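Local coordinates for protein design 2L4HC2_9 (Synthetic construct, PDB 5J73) that forms a designed homodimer whose specificity is mediated by modular hydrogen-bond networks, at the interface of chains A and B. Numbering follows the deposited sequence. Chains: chain A/B, protein design 2L4HC2_9.

Contact 1: the interface of chains A and B. Residues chain A 39-40, 48, 51; chain B 49, 52-53.
The guanidinium of B:Arg53 meets A:Lys40 at its edge. The terminal amine NZ of A:Lys40 lies in the guanidinium plane, 3.6 Å from NH1 of B:Arg53. The two side chains cross at about a right angle. Both groups are normally cationic, so the approach is probably mildly repulsive and gives the dimer little binding. One face of the guanidinium is turned to its own helix. There the backbone O of B:Leu49 sits over the centre of the B:Arg53 guanidinium plane, 3.8 Å above it. A bend at chi3 (-67°) folds the arginine chain back toward that carbonyl, which may ease some of the charge.

Beside this polar pair the contact is largely apolar. The hydroxyl OG of A:Ser39 stands anti to the backbone N (chi1 166°) and points at chain B. It meets methyl groups there. A:Ser39 OG lies 3.7 Å from CD2 of B:Leu49 and 4.0 Å from CD1 of B:Ile52. CD2 of B:Leu49 also lies 4.0 Å from the backbone O of A:Ser39. The tip of B:Ile52 continues toward A:Leu48, with B:Ile52 CD1 4.1 Å from A:Leu48 CD2. These two side chains cross nearly at right angles. A:Leu51 stands further back, its CB 4.3 Å from CD1 of B:Ile52. The distances describe light van der Waals contact, and no polar pair bonds across this patch.

A:Ser39 is the last residue of helix 8-39, and A:Lys40 begins the loop after it. A:Leu48 and A:Leu51 lie early in helix 45-78. The chain B residues come from the same early part of their own helix 45-78, which packs against both helices of chain A near the hairpin turn.

Contact 2: the interface of chains A and B. Residues chain A 14-15, 18, 69, 72-73, 76; chain B 73, 76-77.
B:Ile73 packs between A:Ile14, A:Gln18, A:Ile73 and A:Leu76, and its branches divide these partners. CG2 of B:Ile73, anti to the backbone N, reaches CG2 of A:Ile14 at 3.4 Å. CG1 of B:Ile73 meets CG1 of A:Ile73 at 3.5 Å, where the two copies of one residue cross at about a right angle. The side chains of B:Ile73 and A:Gln18 meet tip to tip, with the B:Ile73 CD1 methyl against the amide group, 3.6 Å from A:Gln18 CD.

That amide is held within chain A. NE2 of A:Gln18 donates to the hydroxyl OG of A:Ser69 at 3.1 Å, nearly straight (168° at H) and close to the amide plane. A bend at chi2 (-50°) helps turn the amide toward the serine. An alanine here would probably leave A:Ser69 OG without this donor and open a gap beside the B:Ile73 methyl.

B:Ile77 extends the close packing. CD1 of B:Ile77 lies 3.6 Å from CG2 of A:Ile14, and CG1 of B:Ile77 is 3.7 Å from CD2 of A:Leu76. CB of A:Leu76 and CB of B:Leu76 touch at 4.1 Å. The packing is looser at A:Gln15. It flanks B:Ile77, with A:Gln15 CG 4.3 Å from B:Ile77 CD1, at what is probably the outer edge of the patch.

The patch is an apolar part of the helical dimer interface. It joins the ends of the 45-78 helices and brings helix 8-39 against the partner, helping to hold the designed dimer together.

Contact 1: the interface of chains A and B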
# COMPACT_ATOMS: atom_id res chain seq x y z
N SER A 39 8.83 -6.08 -17.88
CA SER A 39 10.07 -5.35 -17.65
C SER A 39 11.28 -6.12 -18.19
O SER A 39 12.18 -5.54 -18.79
CB SER A 39 10.25 -5.06 -16.16
OG SER A 39 11.57 -4.65 -15.87
N LYS A 40 11.28 -7.43 -17.96
CA LYS A 40 12.38 -8.30 -18.39
C LYS A 40 12.13 -8.90 -19.77
O LYS A 40 12.51 -10.05 -20.04
CB LYS A 40 12.63 -9.40 -17.36
CG LYS A 40 13.26 -8.91 -16.06
CD LYS A 40 14.68 -8.39 -16.33
CE LYS A 40 15.51 -8.27 -15.06
NZ LYS A 40 15.20 -7.03 -14.30
N LEU A 48 9.39 1.52 -20.69
CA LEU A 48 9.80 1.31 -19.30
C LEU A 48 9.23 2.42 -18.44
O LEU A 48 8.77 2.18 -17.32
CB LEU A 48 11.33 1.27 -19.18
CG LEU A 48 12.06 0.05 -19.74
CD1 LEU A 48 13.55 0.21 -19.52
CD2 LEU A 48 11.56 -1.24 -19.11
N LEU A 51 5.59 1.84 -17.54
CA LEU A 51 5.42 0.90 -16.44
C LEU A 51 5.66 1.57 -15.09
O LEU A 51 4.98 1.28 -14.11
CB LEU A 51 6.37 -0.29 -16.61
CG LEU A 51 6.18 -1.15 -17.87
CD1 LEU A 51 7.11 -2.36 -17.83
CD2 LEU A 51 4.74 -1.59 -18.05
N LEU B 49 15.42 0.31 -15.18
CA LEU B 49 15.23 -1.03 -14.62
C LEU B 49 15.38 -0.99 -13.10
O LEU B 49 14.69 -1.71 -12.38
CB LEU B 49 16.22 -2.03 -15.22
CG LEU B 49 16.08 -2.42 -16.69
CD1 LEU B 49 17.30 -3.21 -17.16
CD2 LEU B 49 14.81 -3.21 -16.95
N ILE B 52 12.20 0.49 -11.40
CA ILE B 52 11.11 -0.47 -11.38
C ILE B 52 11.24 -1.46 -10.22
O ILE B 52 10.25 -1.76 -9.55
CB ILE B 52 11.05 -1.23 -12.73
CG1 ILE B 52 10.53 -0.27 -13.81
CG2 ILE B 52 10.16 -2.47 -12.62
CD1 ILE B 52 10.43 -0.87 -15.20
N ARG B 53 12.44 -1.95 -9.97
CA ARG B 53 12.68 -2.83 -8.83
C ARG B 53 12.38 -2.12 -7.52
O ARG B 53 11.81 -2.71 -6.60
CB ARG B 53 14.12 -3.36 -8.83
CG ARG B 53 14.38 -4.46 -9.85
CD ARG B 53 15.75 -5.09 -9.66
NE ARG B 53 16.84 -4.16 -9.96
CZ ARG B 53 17.45 -4.06 -11.14
NH1 ARG B 53 17.09 -4.84 -12.16
NH2 ARG B 53 18.43 -3.19 -11.30

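Contact 2: the interface of chains A and B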
# COMPACT_ATOMS: atom_id res chain seq x y z
N ILE A 14 -16.70 -0.25 7.31
CA ILE A 14 -15.32 -0.70 7.45
C ILE A 14 -15.12 -1.98 6.65
O ILE A 14 -14.17 -2.09 5.87
CB ILE A 14 -14.95 -0.90 8.94
CG1 ILE A 14 -14.89 0.45 9.65
CG2 ILE A 14 -13.63 -1.64 9.08
CD1 ILE A 14 -14.95 0.37 11.15
N GLN A 15 -16.03 -2.94 6.80
CA GLN A 15 -15.93 -4.20 6.06
C GLN A 15 -16.03 -3.99 4.55
O GLN A 15 -15.36 -4.68 3.78
CB GLN A 15 -17.02 -5.17 6.51
CG GLN A 15 -16.84 -5.69 7.93
CD GLN A 15 -17.92 -6.67 8.34
OE1 GLN A 15 -19.09 -6.49 8.00
NE2 GLN A 15 -17.53 -7.70 9.07
N GLN A 18 -12.75 -2.67 3.35
CA GLN A 18 -11.71 -3.68 3.46
C GLN A 18 -11.77 -4.69 2.32
O GLN A 18 -10.73 -5.20 1.88
CB GLN A 18 -11.83 -4.42 4.80
CG GLN A 18 -11.39 -3.61 6.02
CD GLN A 18 -10.02 -2.97 5.85
OE1 GLN A 18 -9.00 -3.65 5.92
NE2 GLN A 18 -10.00 -1.67 5.63
N SER A 69 -7.63 2.85 6.24
CA SER A 69 -7.59 1.76 7.21
C SER A 69 -7.12 2.30 8.55
O SER A 69 -7.57 1.86 9.61
CB SER A 69 -6.68 0.63 6.73
OG SER A 69 -7.29 -0.10 5.68
N ALA A 72 -10.03 3.78 10.15
CA ALA A 72 -10.93 2.75 10.66
C ALA A 72 -10.47 2.19 12.00
O ALA A 72 -11.29 1.99 12.90
CB ALA A 72 -11.06 1.61 9.65
N ILE A 73 -9.18 1.94 12.14
CA ILE A 73 -8.64 1.42 13.39
C ILE A 73 -8.79 2.48 14.47
O ILE A 73 -9.10 2.16 15.62
CB ILE A 73 -7.17 0.97 13.25
CG1 ILE A 73 -7.10 -0.33 12.44
CG2 ILE A 73 -6.52 0.75 14.61
CD1 ILE A 73 -5.79 -0.53 11.73
N LEU A 76 -12.43 2.33 15.64
CA LEU A 76 -12.77 1.10 16.34
C LEU A 76 -12.21 1.07 17.77
O LEU A 76 -12.89 0.62 18.70
CB LEU A 76 -12.25 -0.10 15.56
CG LEU A 76 -13.01 -0.45 14.28
CD1 LEU A 76 -12.16 -1.31 13.36
CD2 LEU A 76 -14.32 -1.15 14.60
N ILE B 73 -8.09 -4.83 12.18
CA ILE B 73 -9.49 -4.45 12.06
C ILE B 73 -10.37 -5.66 12.33
O ILE B 73 -11.40 -5.56 13.00
CB ILE B 73 -9.80 -3.86 10.67
CG1 ILE B 73 -9.20 -2.47 10.54
CG2 ILE B 73 -11.30 -3.80 10.41
CD1 ILE B 73 -8.90 -2.07 9.11
N LEU B 76 -10.40 -6.25 16.06
CA LEU B 76 -11.18 -5.26 16.79
C LEU B 76 -12.68 -5.42 16.53
O LEU B 76 -13.49 -5.32 17.46
CB LEU B 76 -10.73 -3.84 16.41
CG LEU B 76 -9.39 -3.41 17.03
CD1 LEU B 76 -8.79 -2.23 16.27
CD2 LEU B 76 -9.57 -3.06 18.50
N ILE B 77 -13.05 -5.69 15.28
CA ILE B 77 -14.46 -5.83 14.92
C ILE B 77 -15.09 -7.08 15.52
O ILE B 77 -16.27 -7.09 15.86
CB ILE B 77 -14.66 -5.85 13.39
CG1 ILE B 77 -14.49 -4.44 12.82
CG2 ILE B 77 -16.04 -6.41 13.01
CD1 ILE B 77 -14.52 -4.37 11.31

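The C-alpha centres of contact 1 and contact 2 lie about 35 Å apart, toward opposite ends of the helical bundle. Both use helix 8-39 and helix 45-78 of chain A against helix 45-78 of chain B. Contact 1 takes the end of the first helix and the start of the second, while contact 2 takes the start of the first and the end of the second. The two-fold symmetry repeats each with the chains exchanged. Contacts at both ends would be expected to keep the hairpins aligned. Hydrogen-bond networks mediate the design's specificity; these two patches supply mainly van der Waals packing.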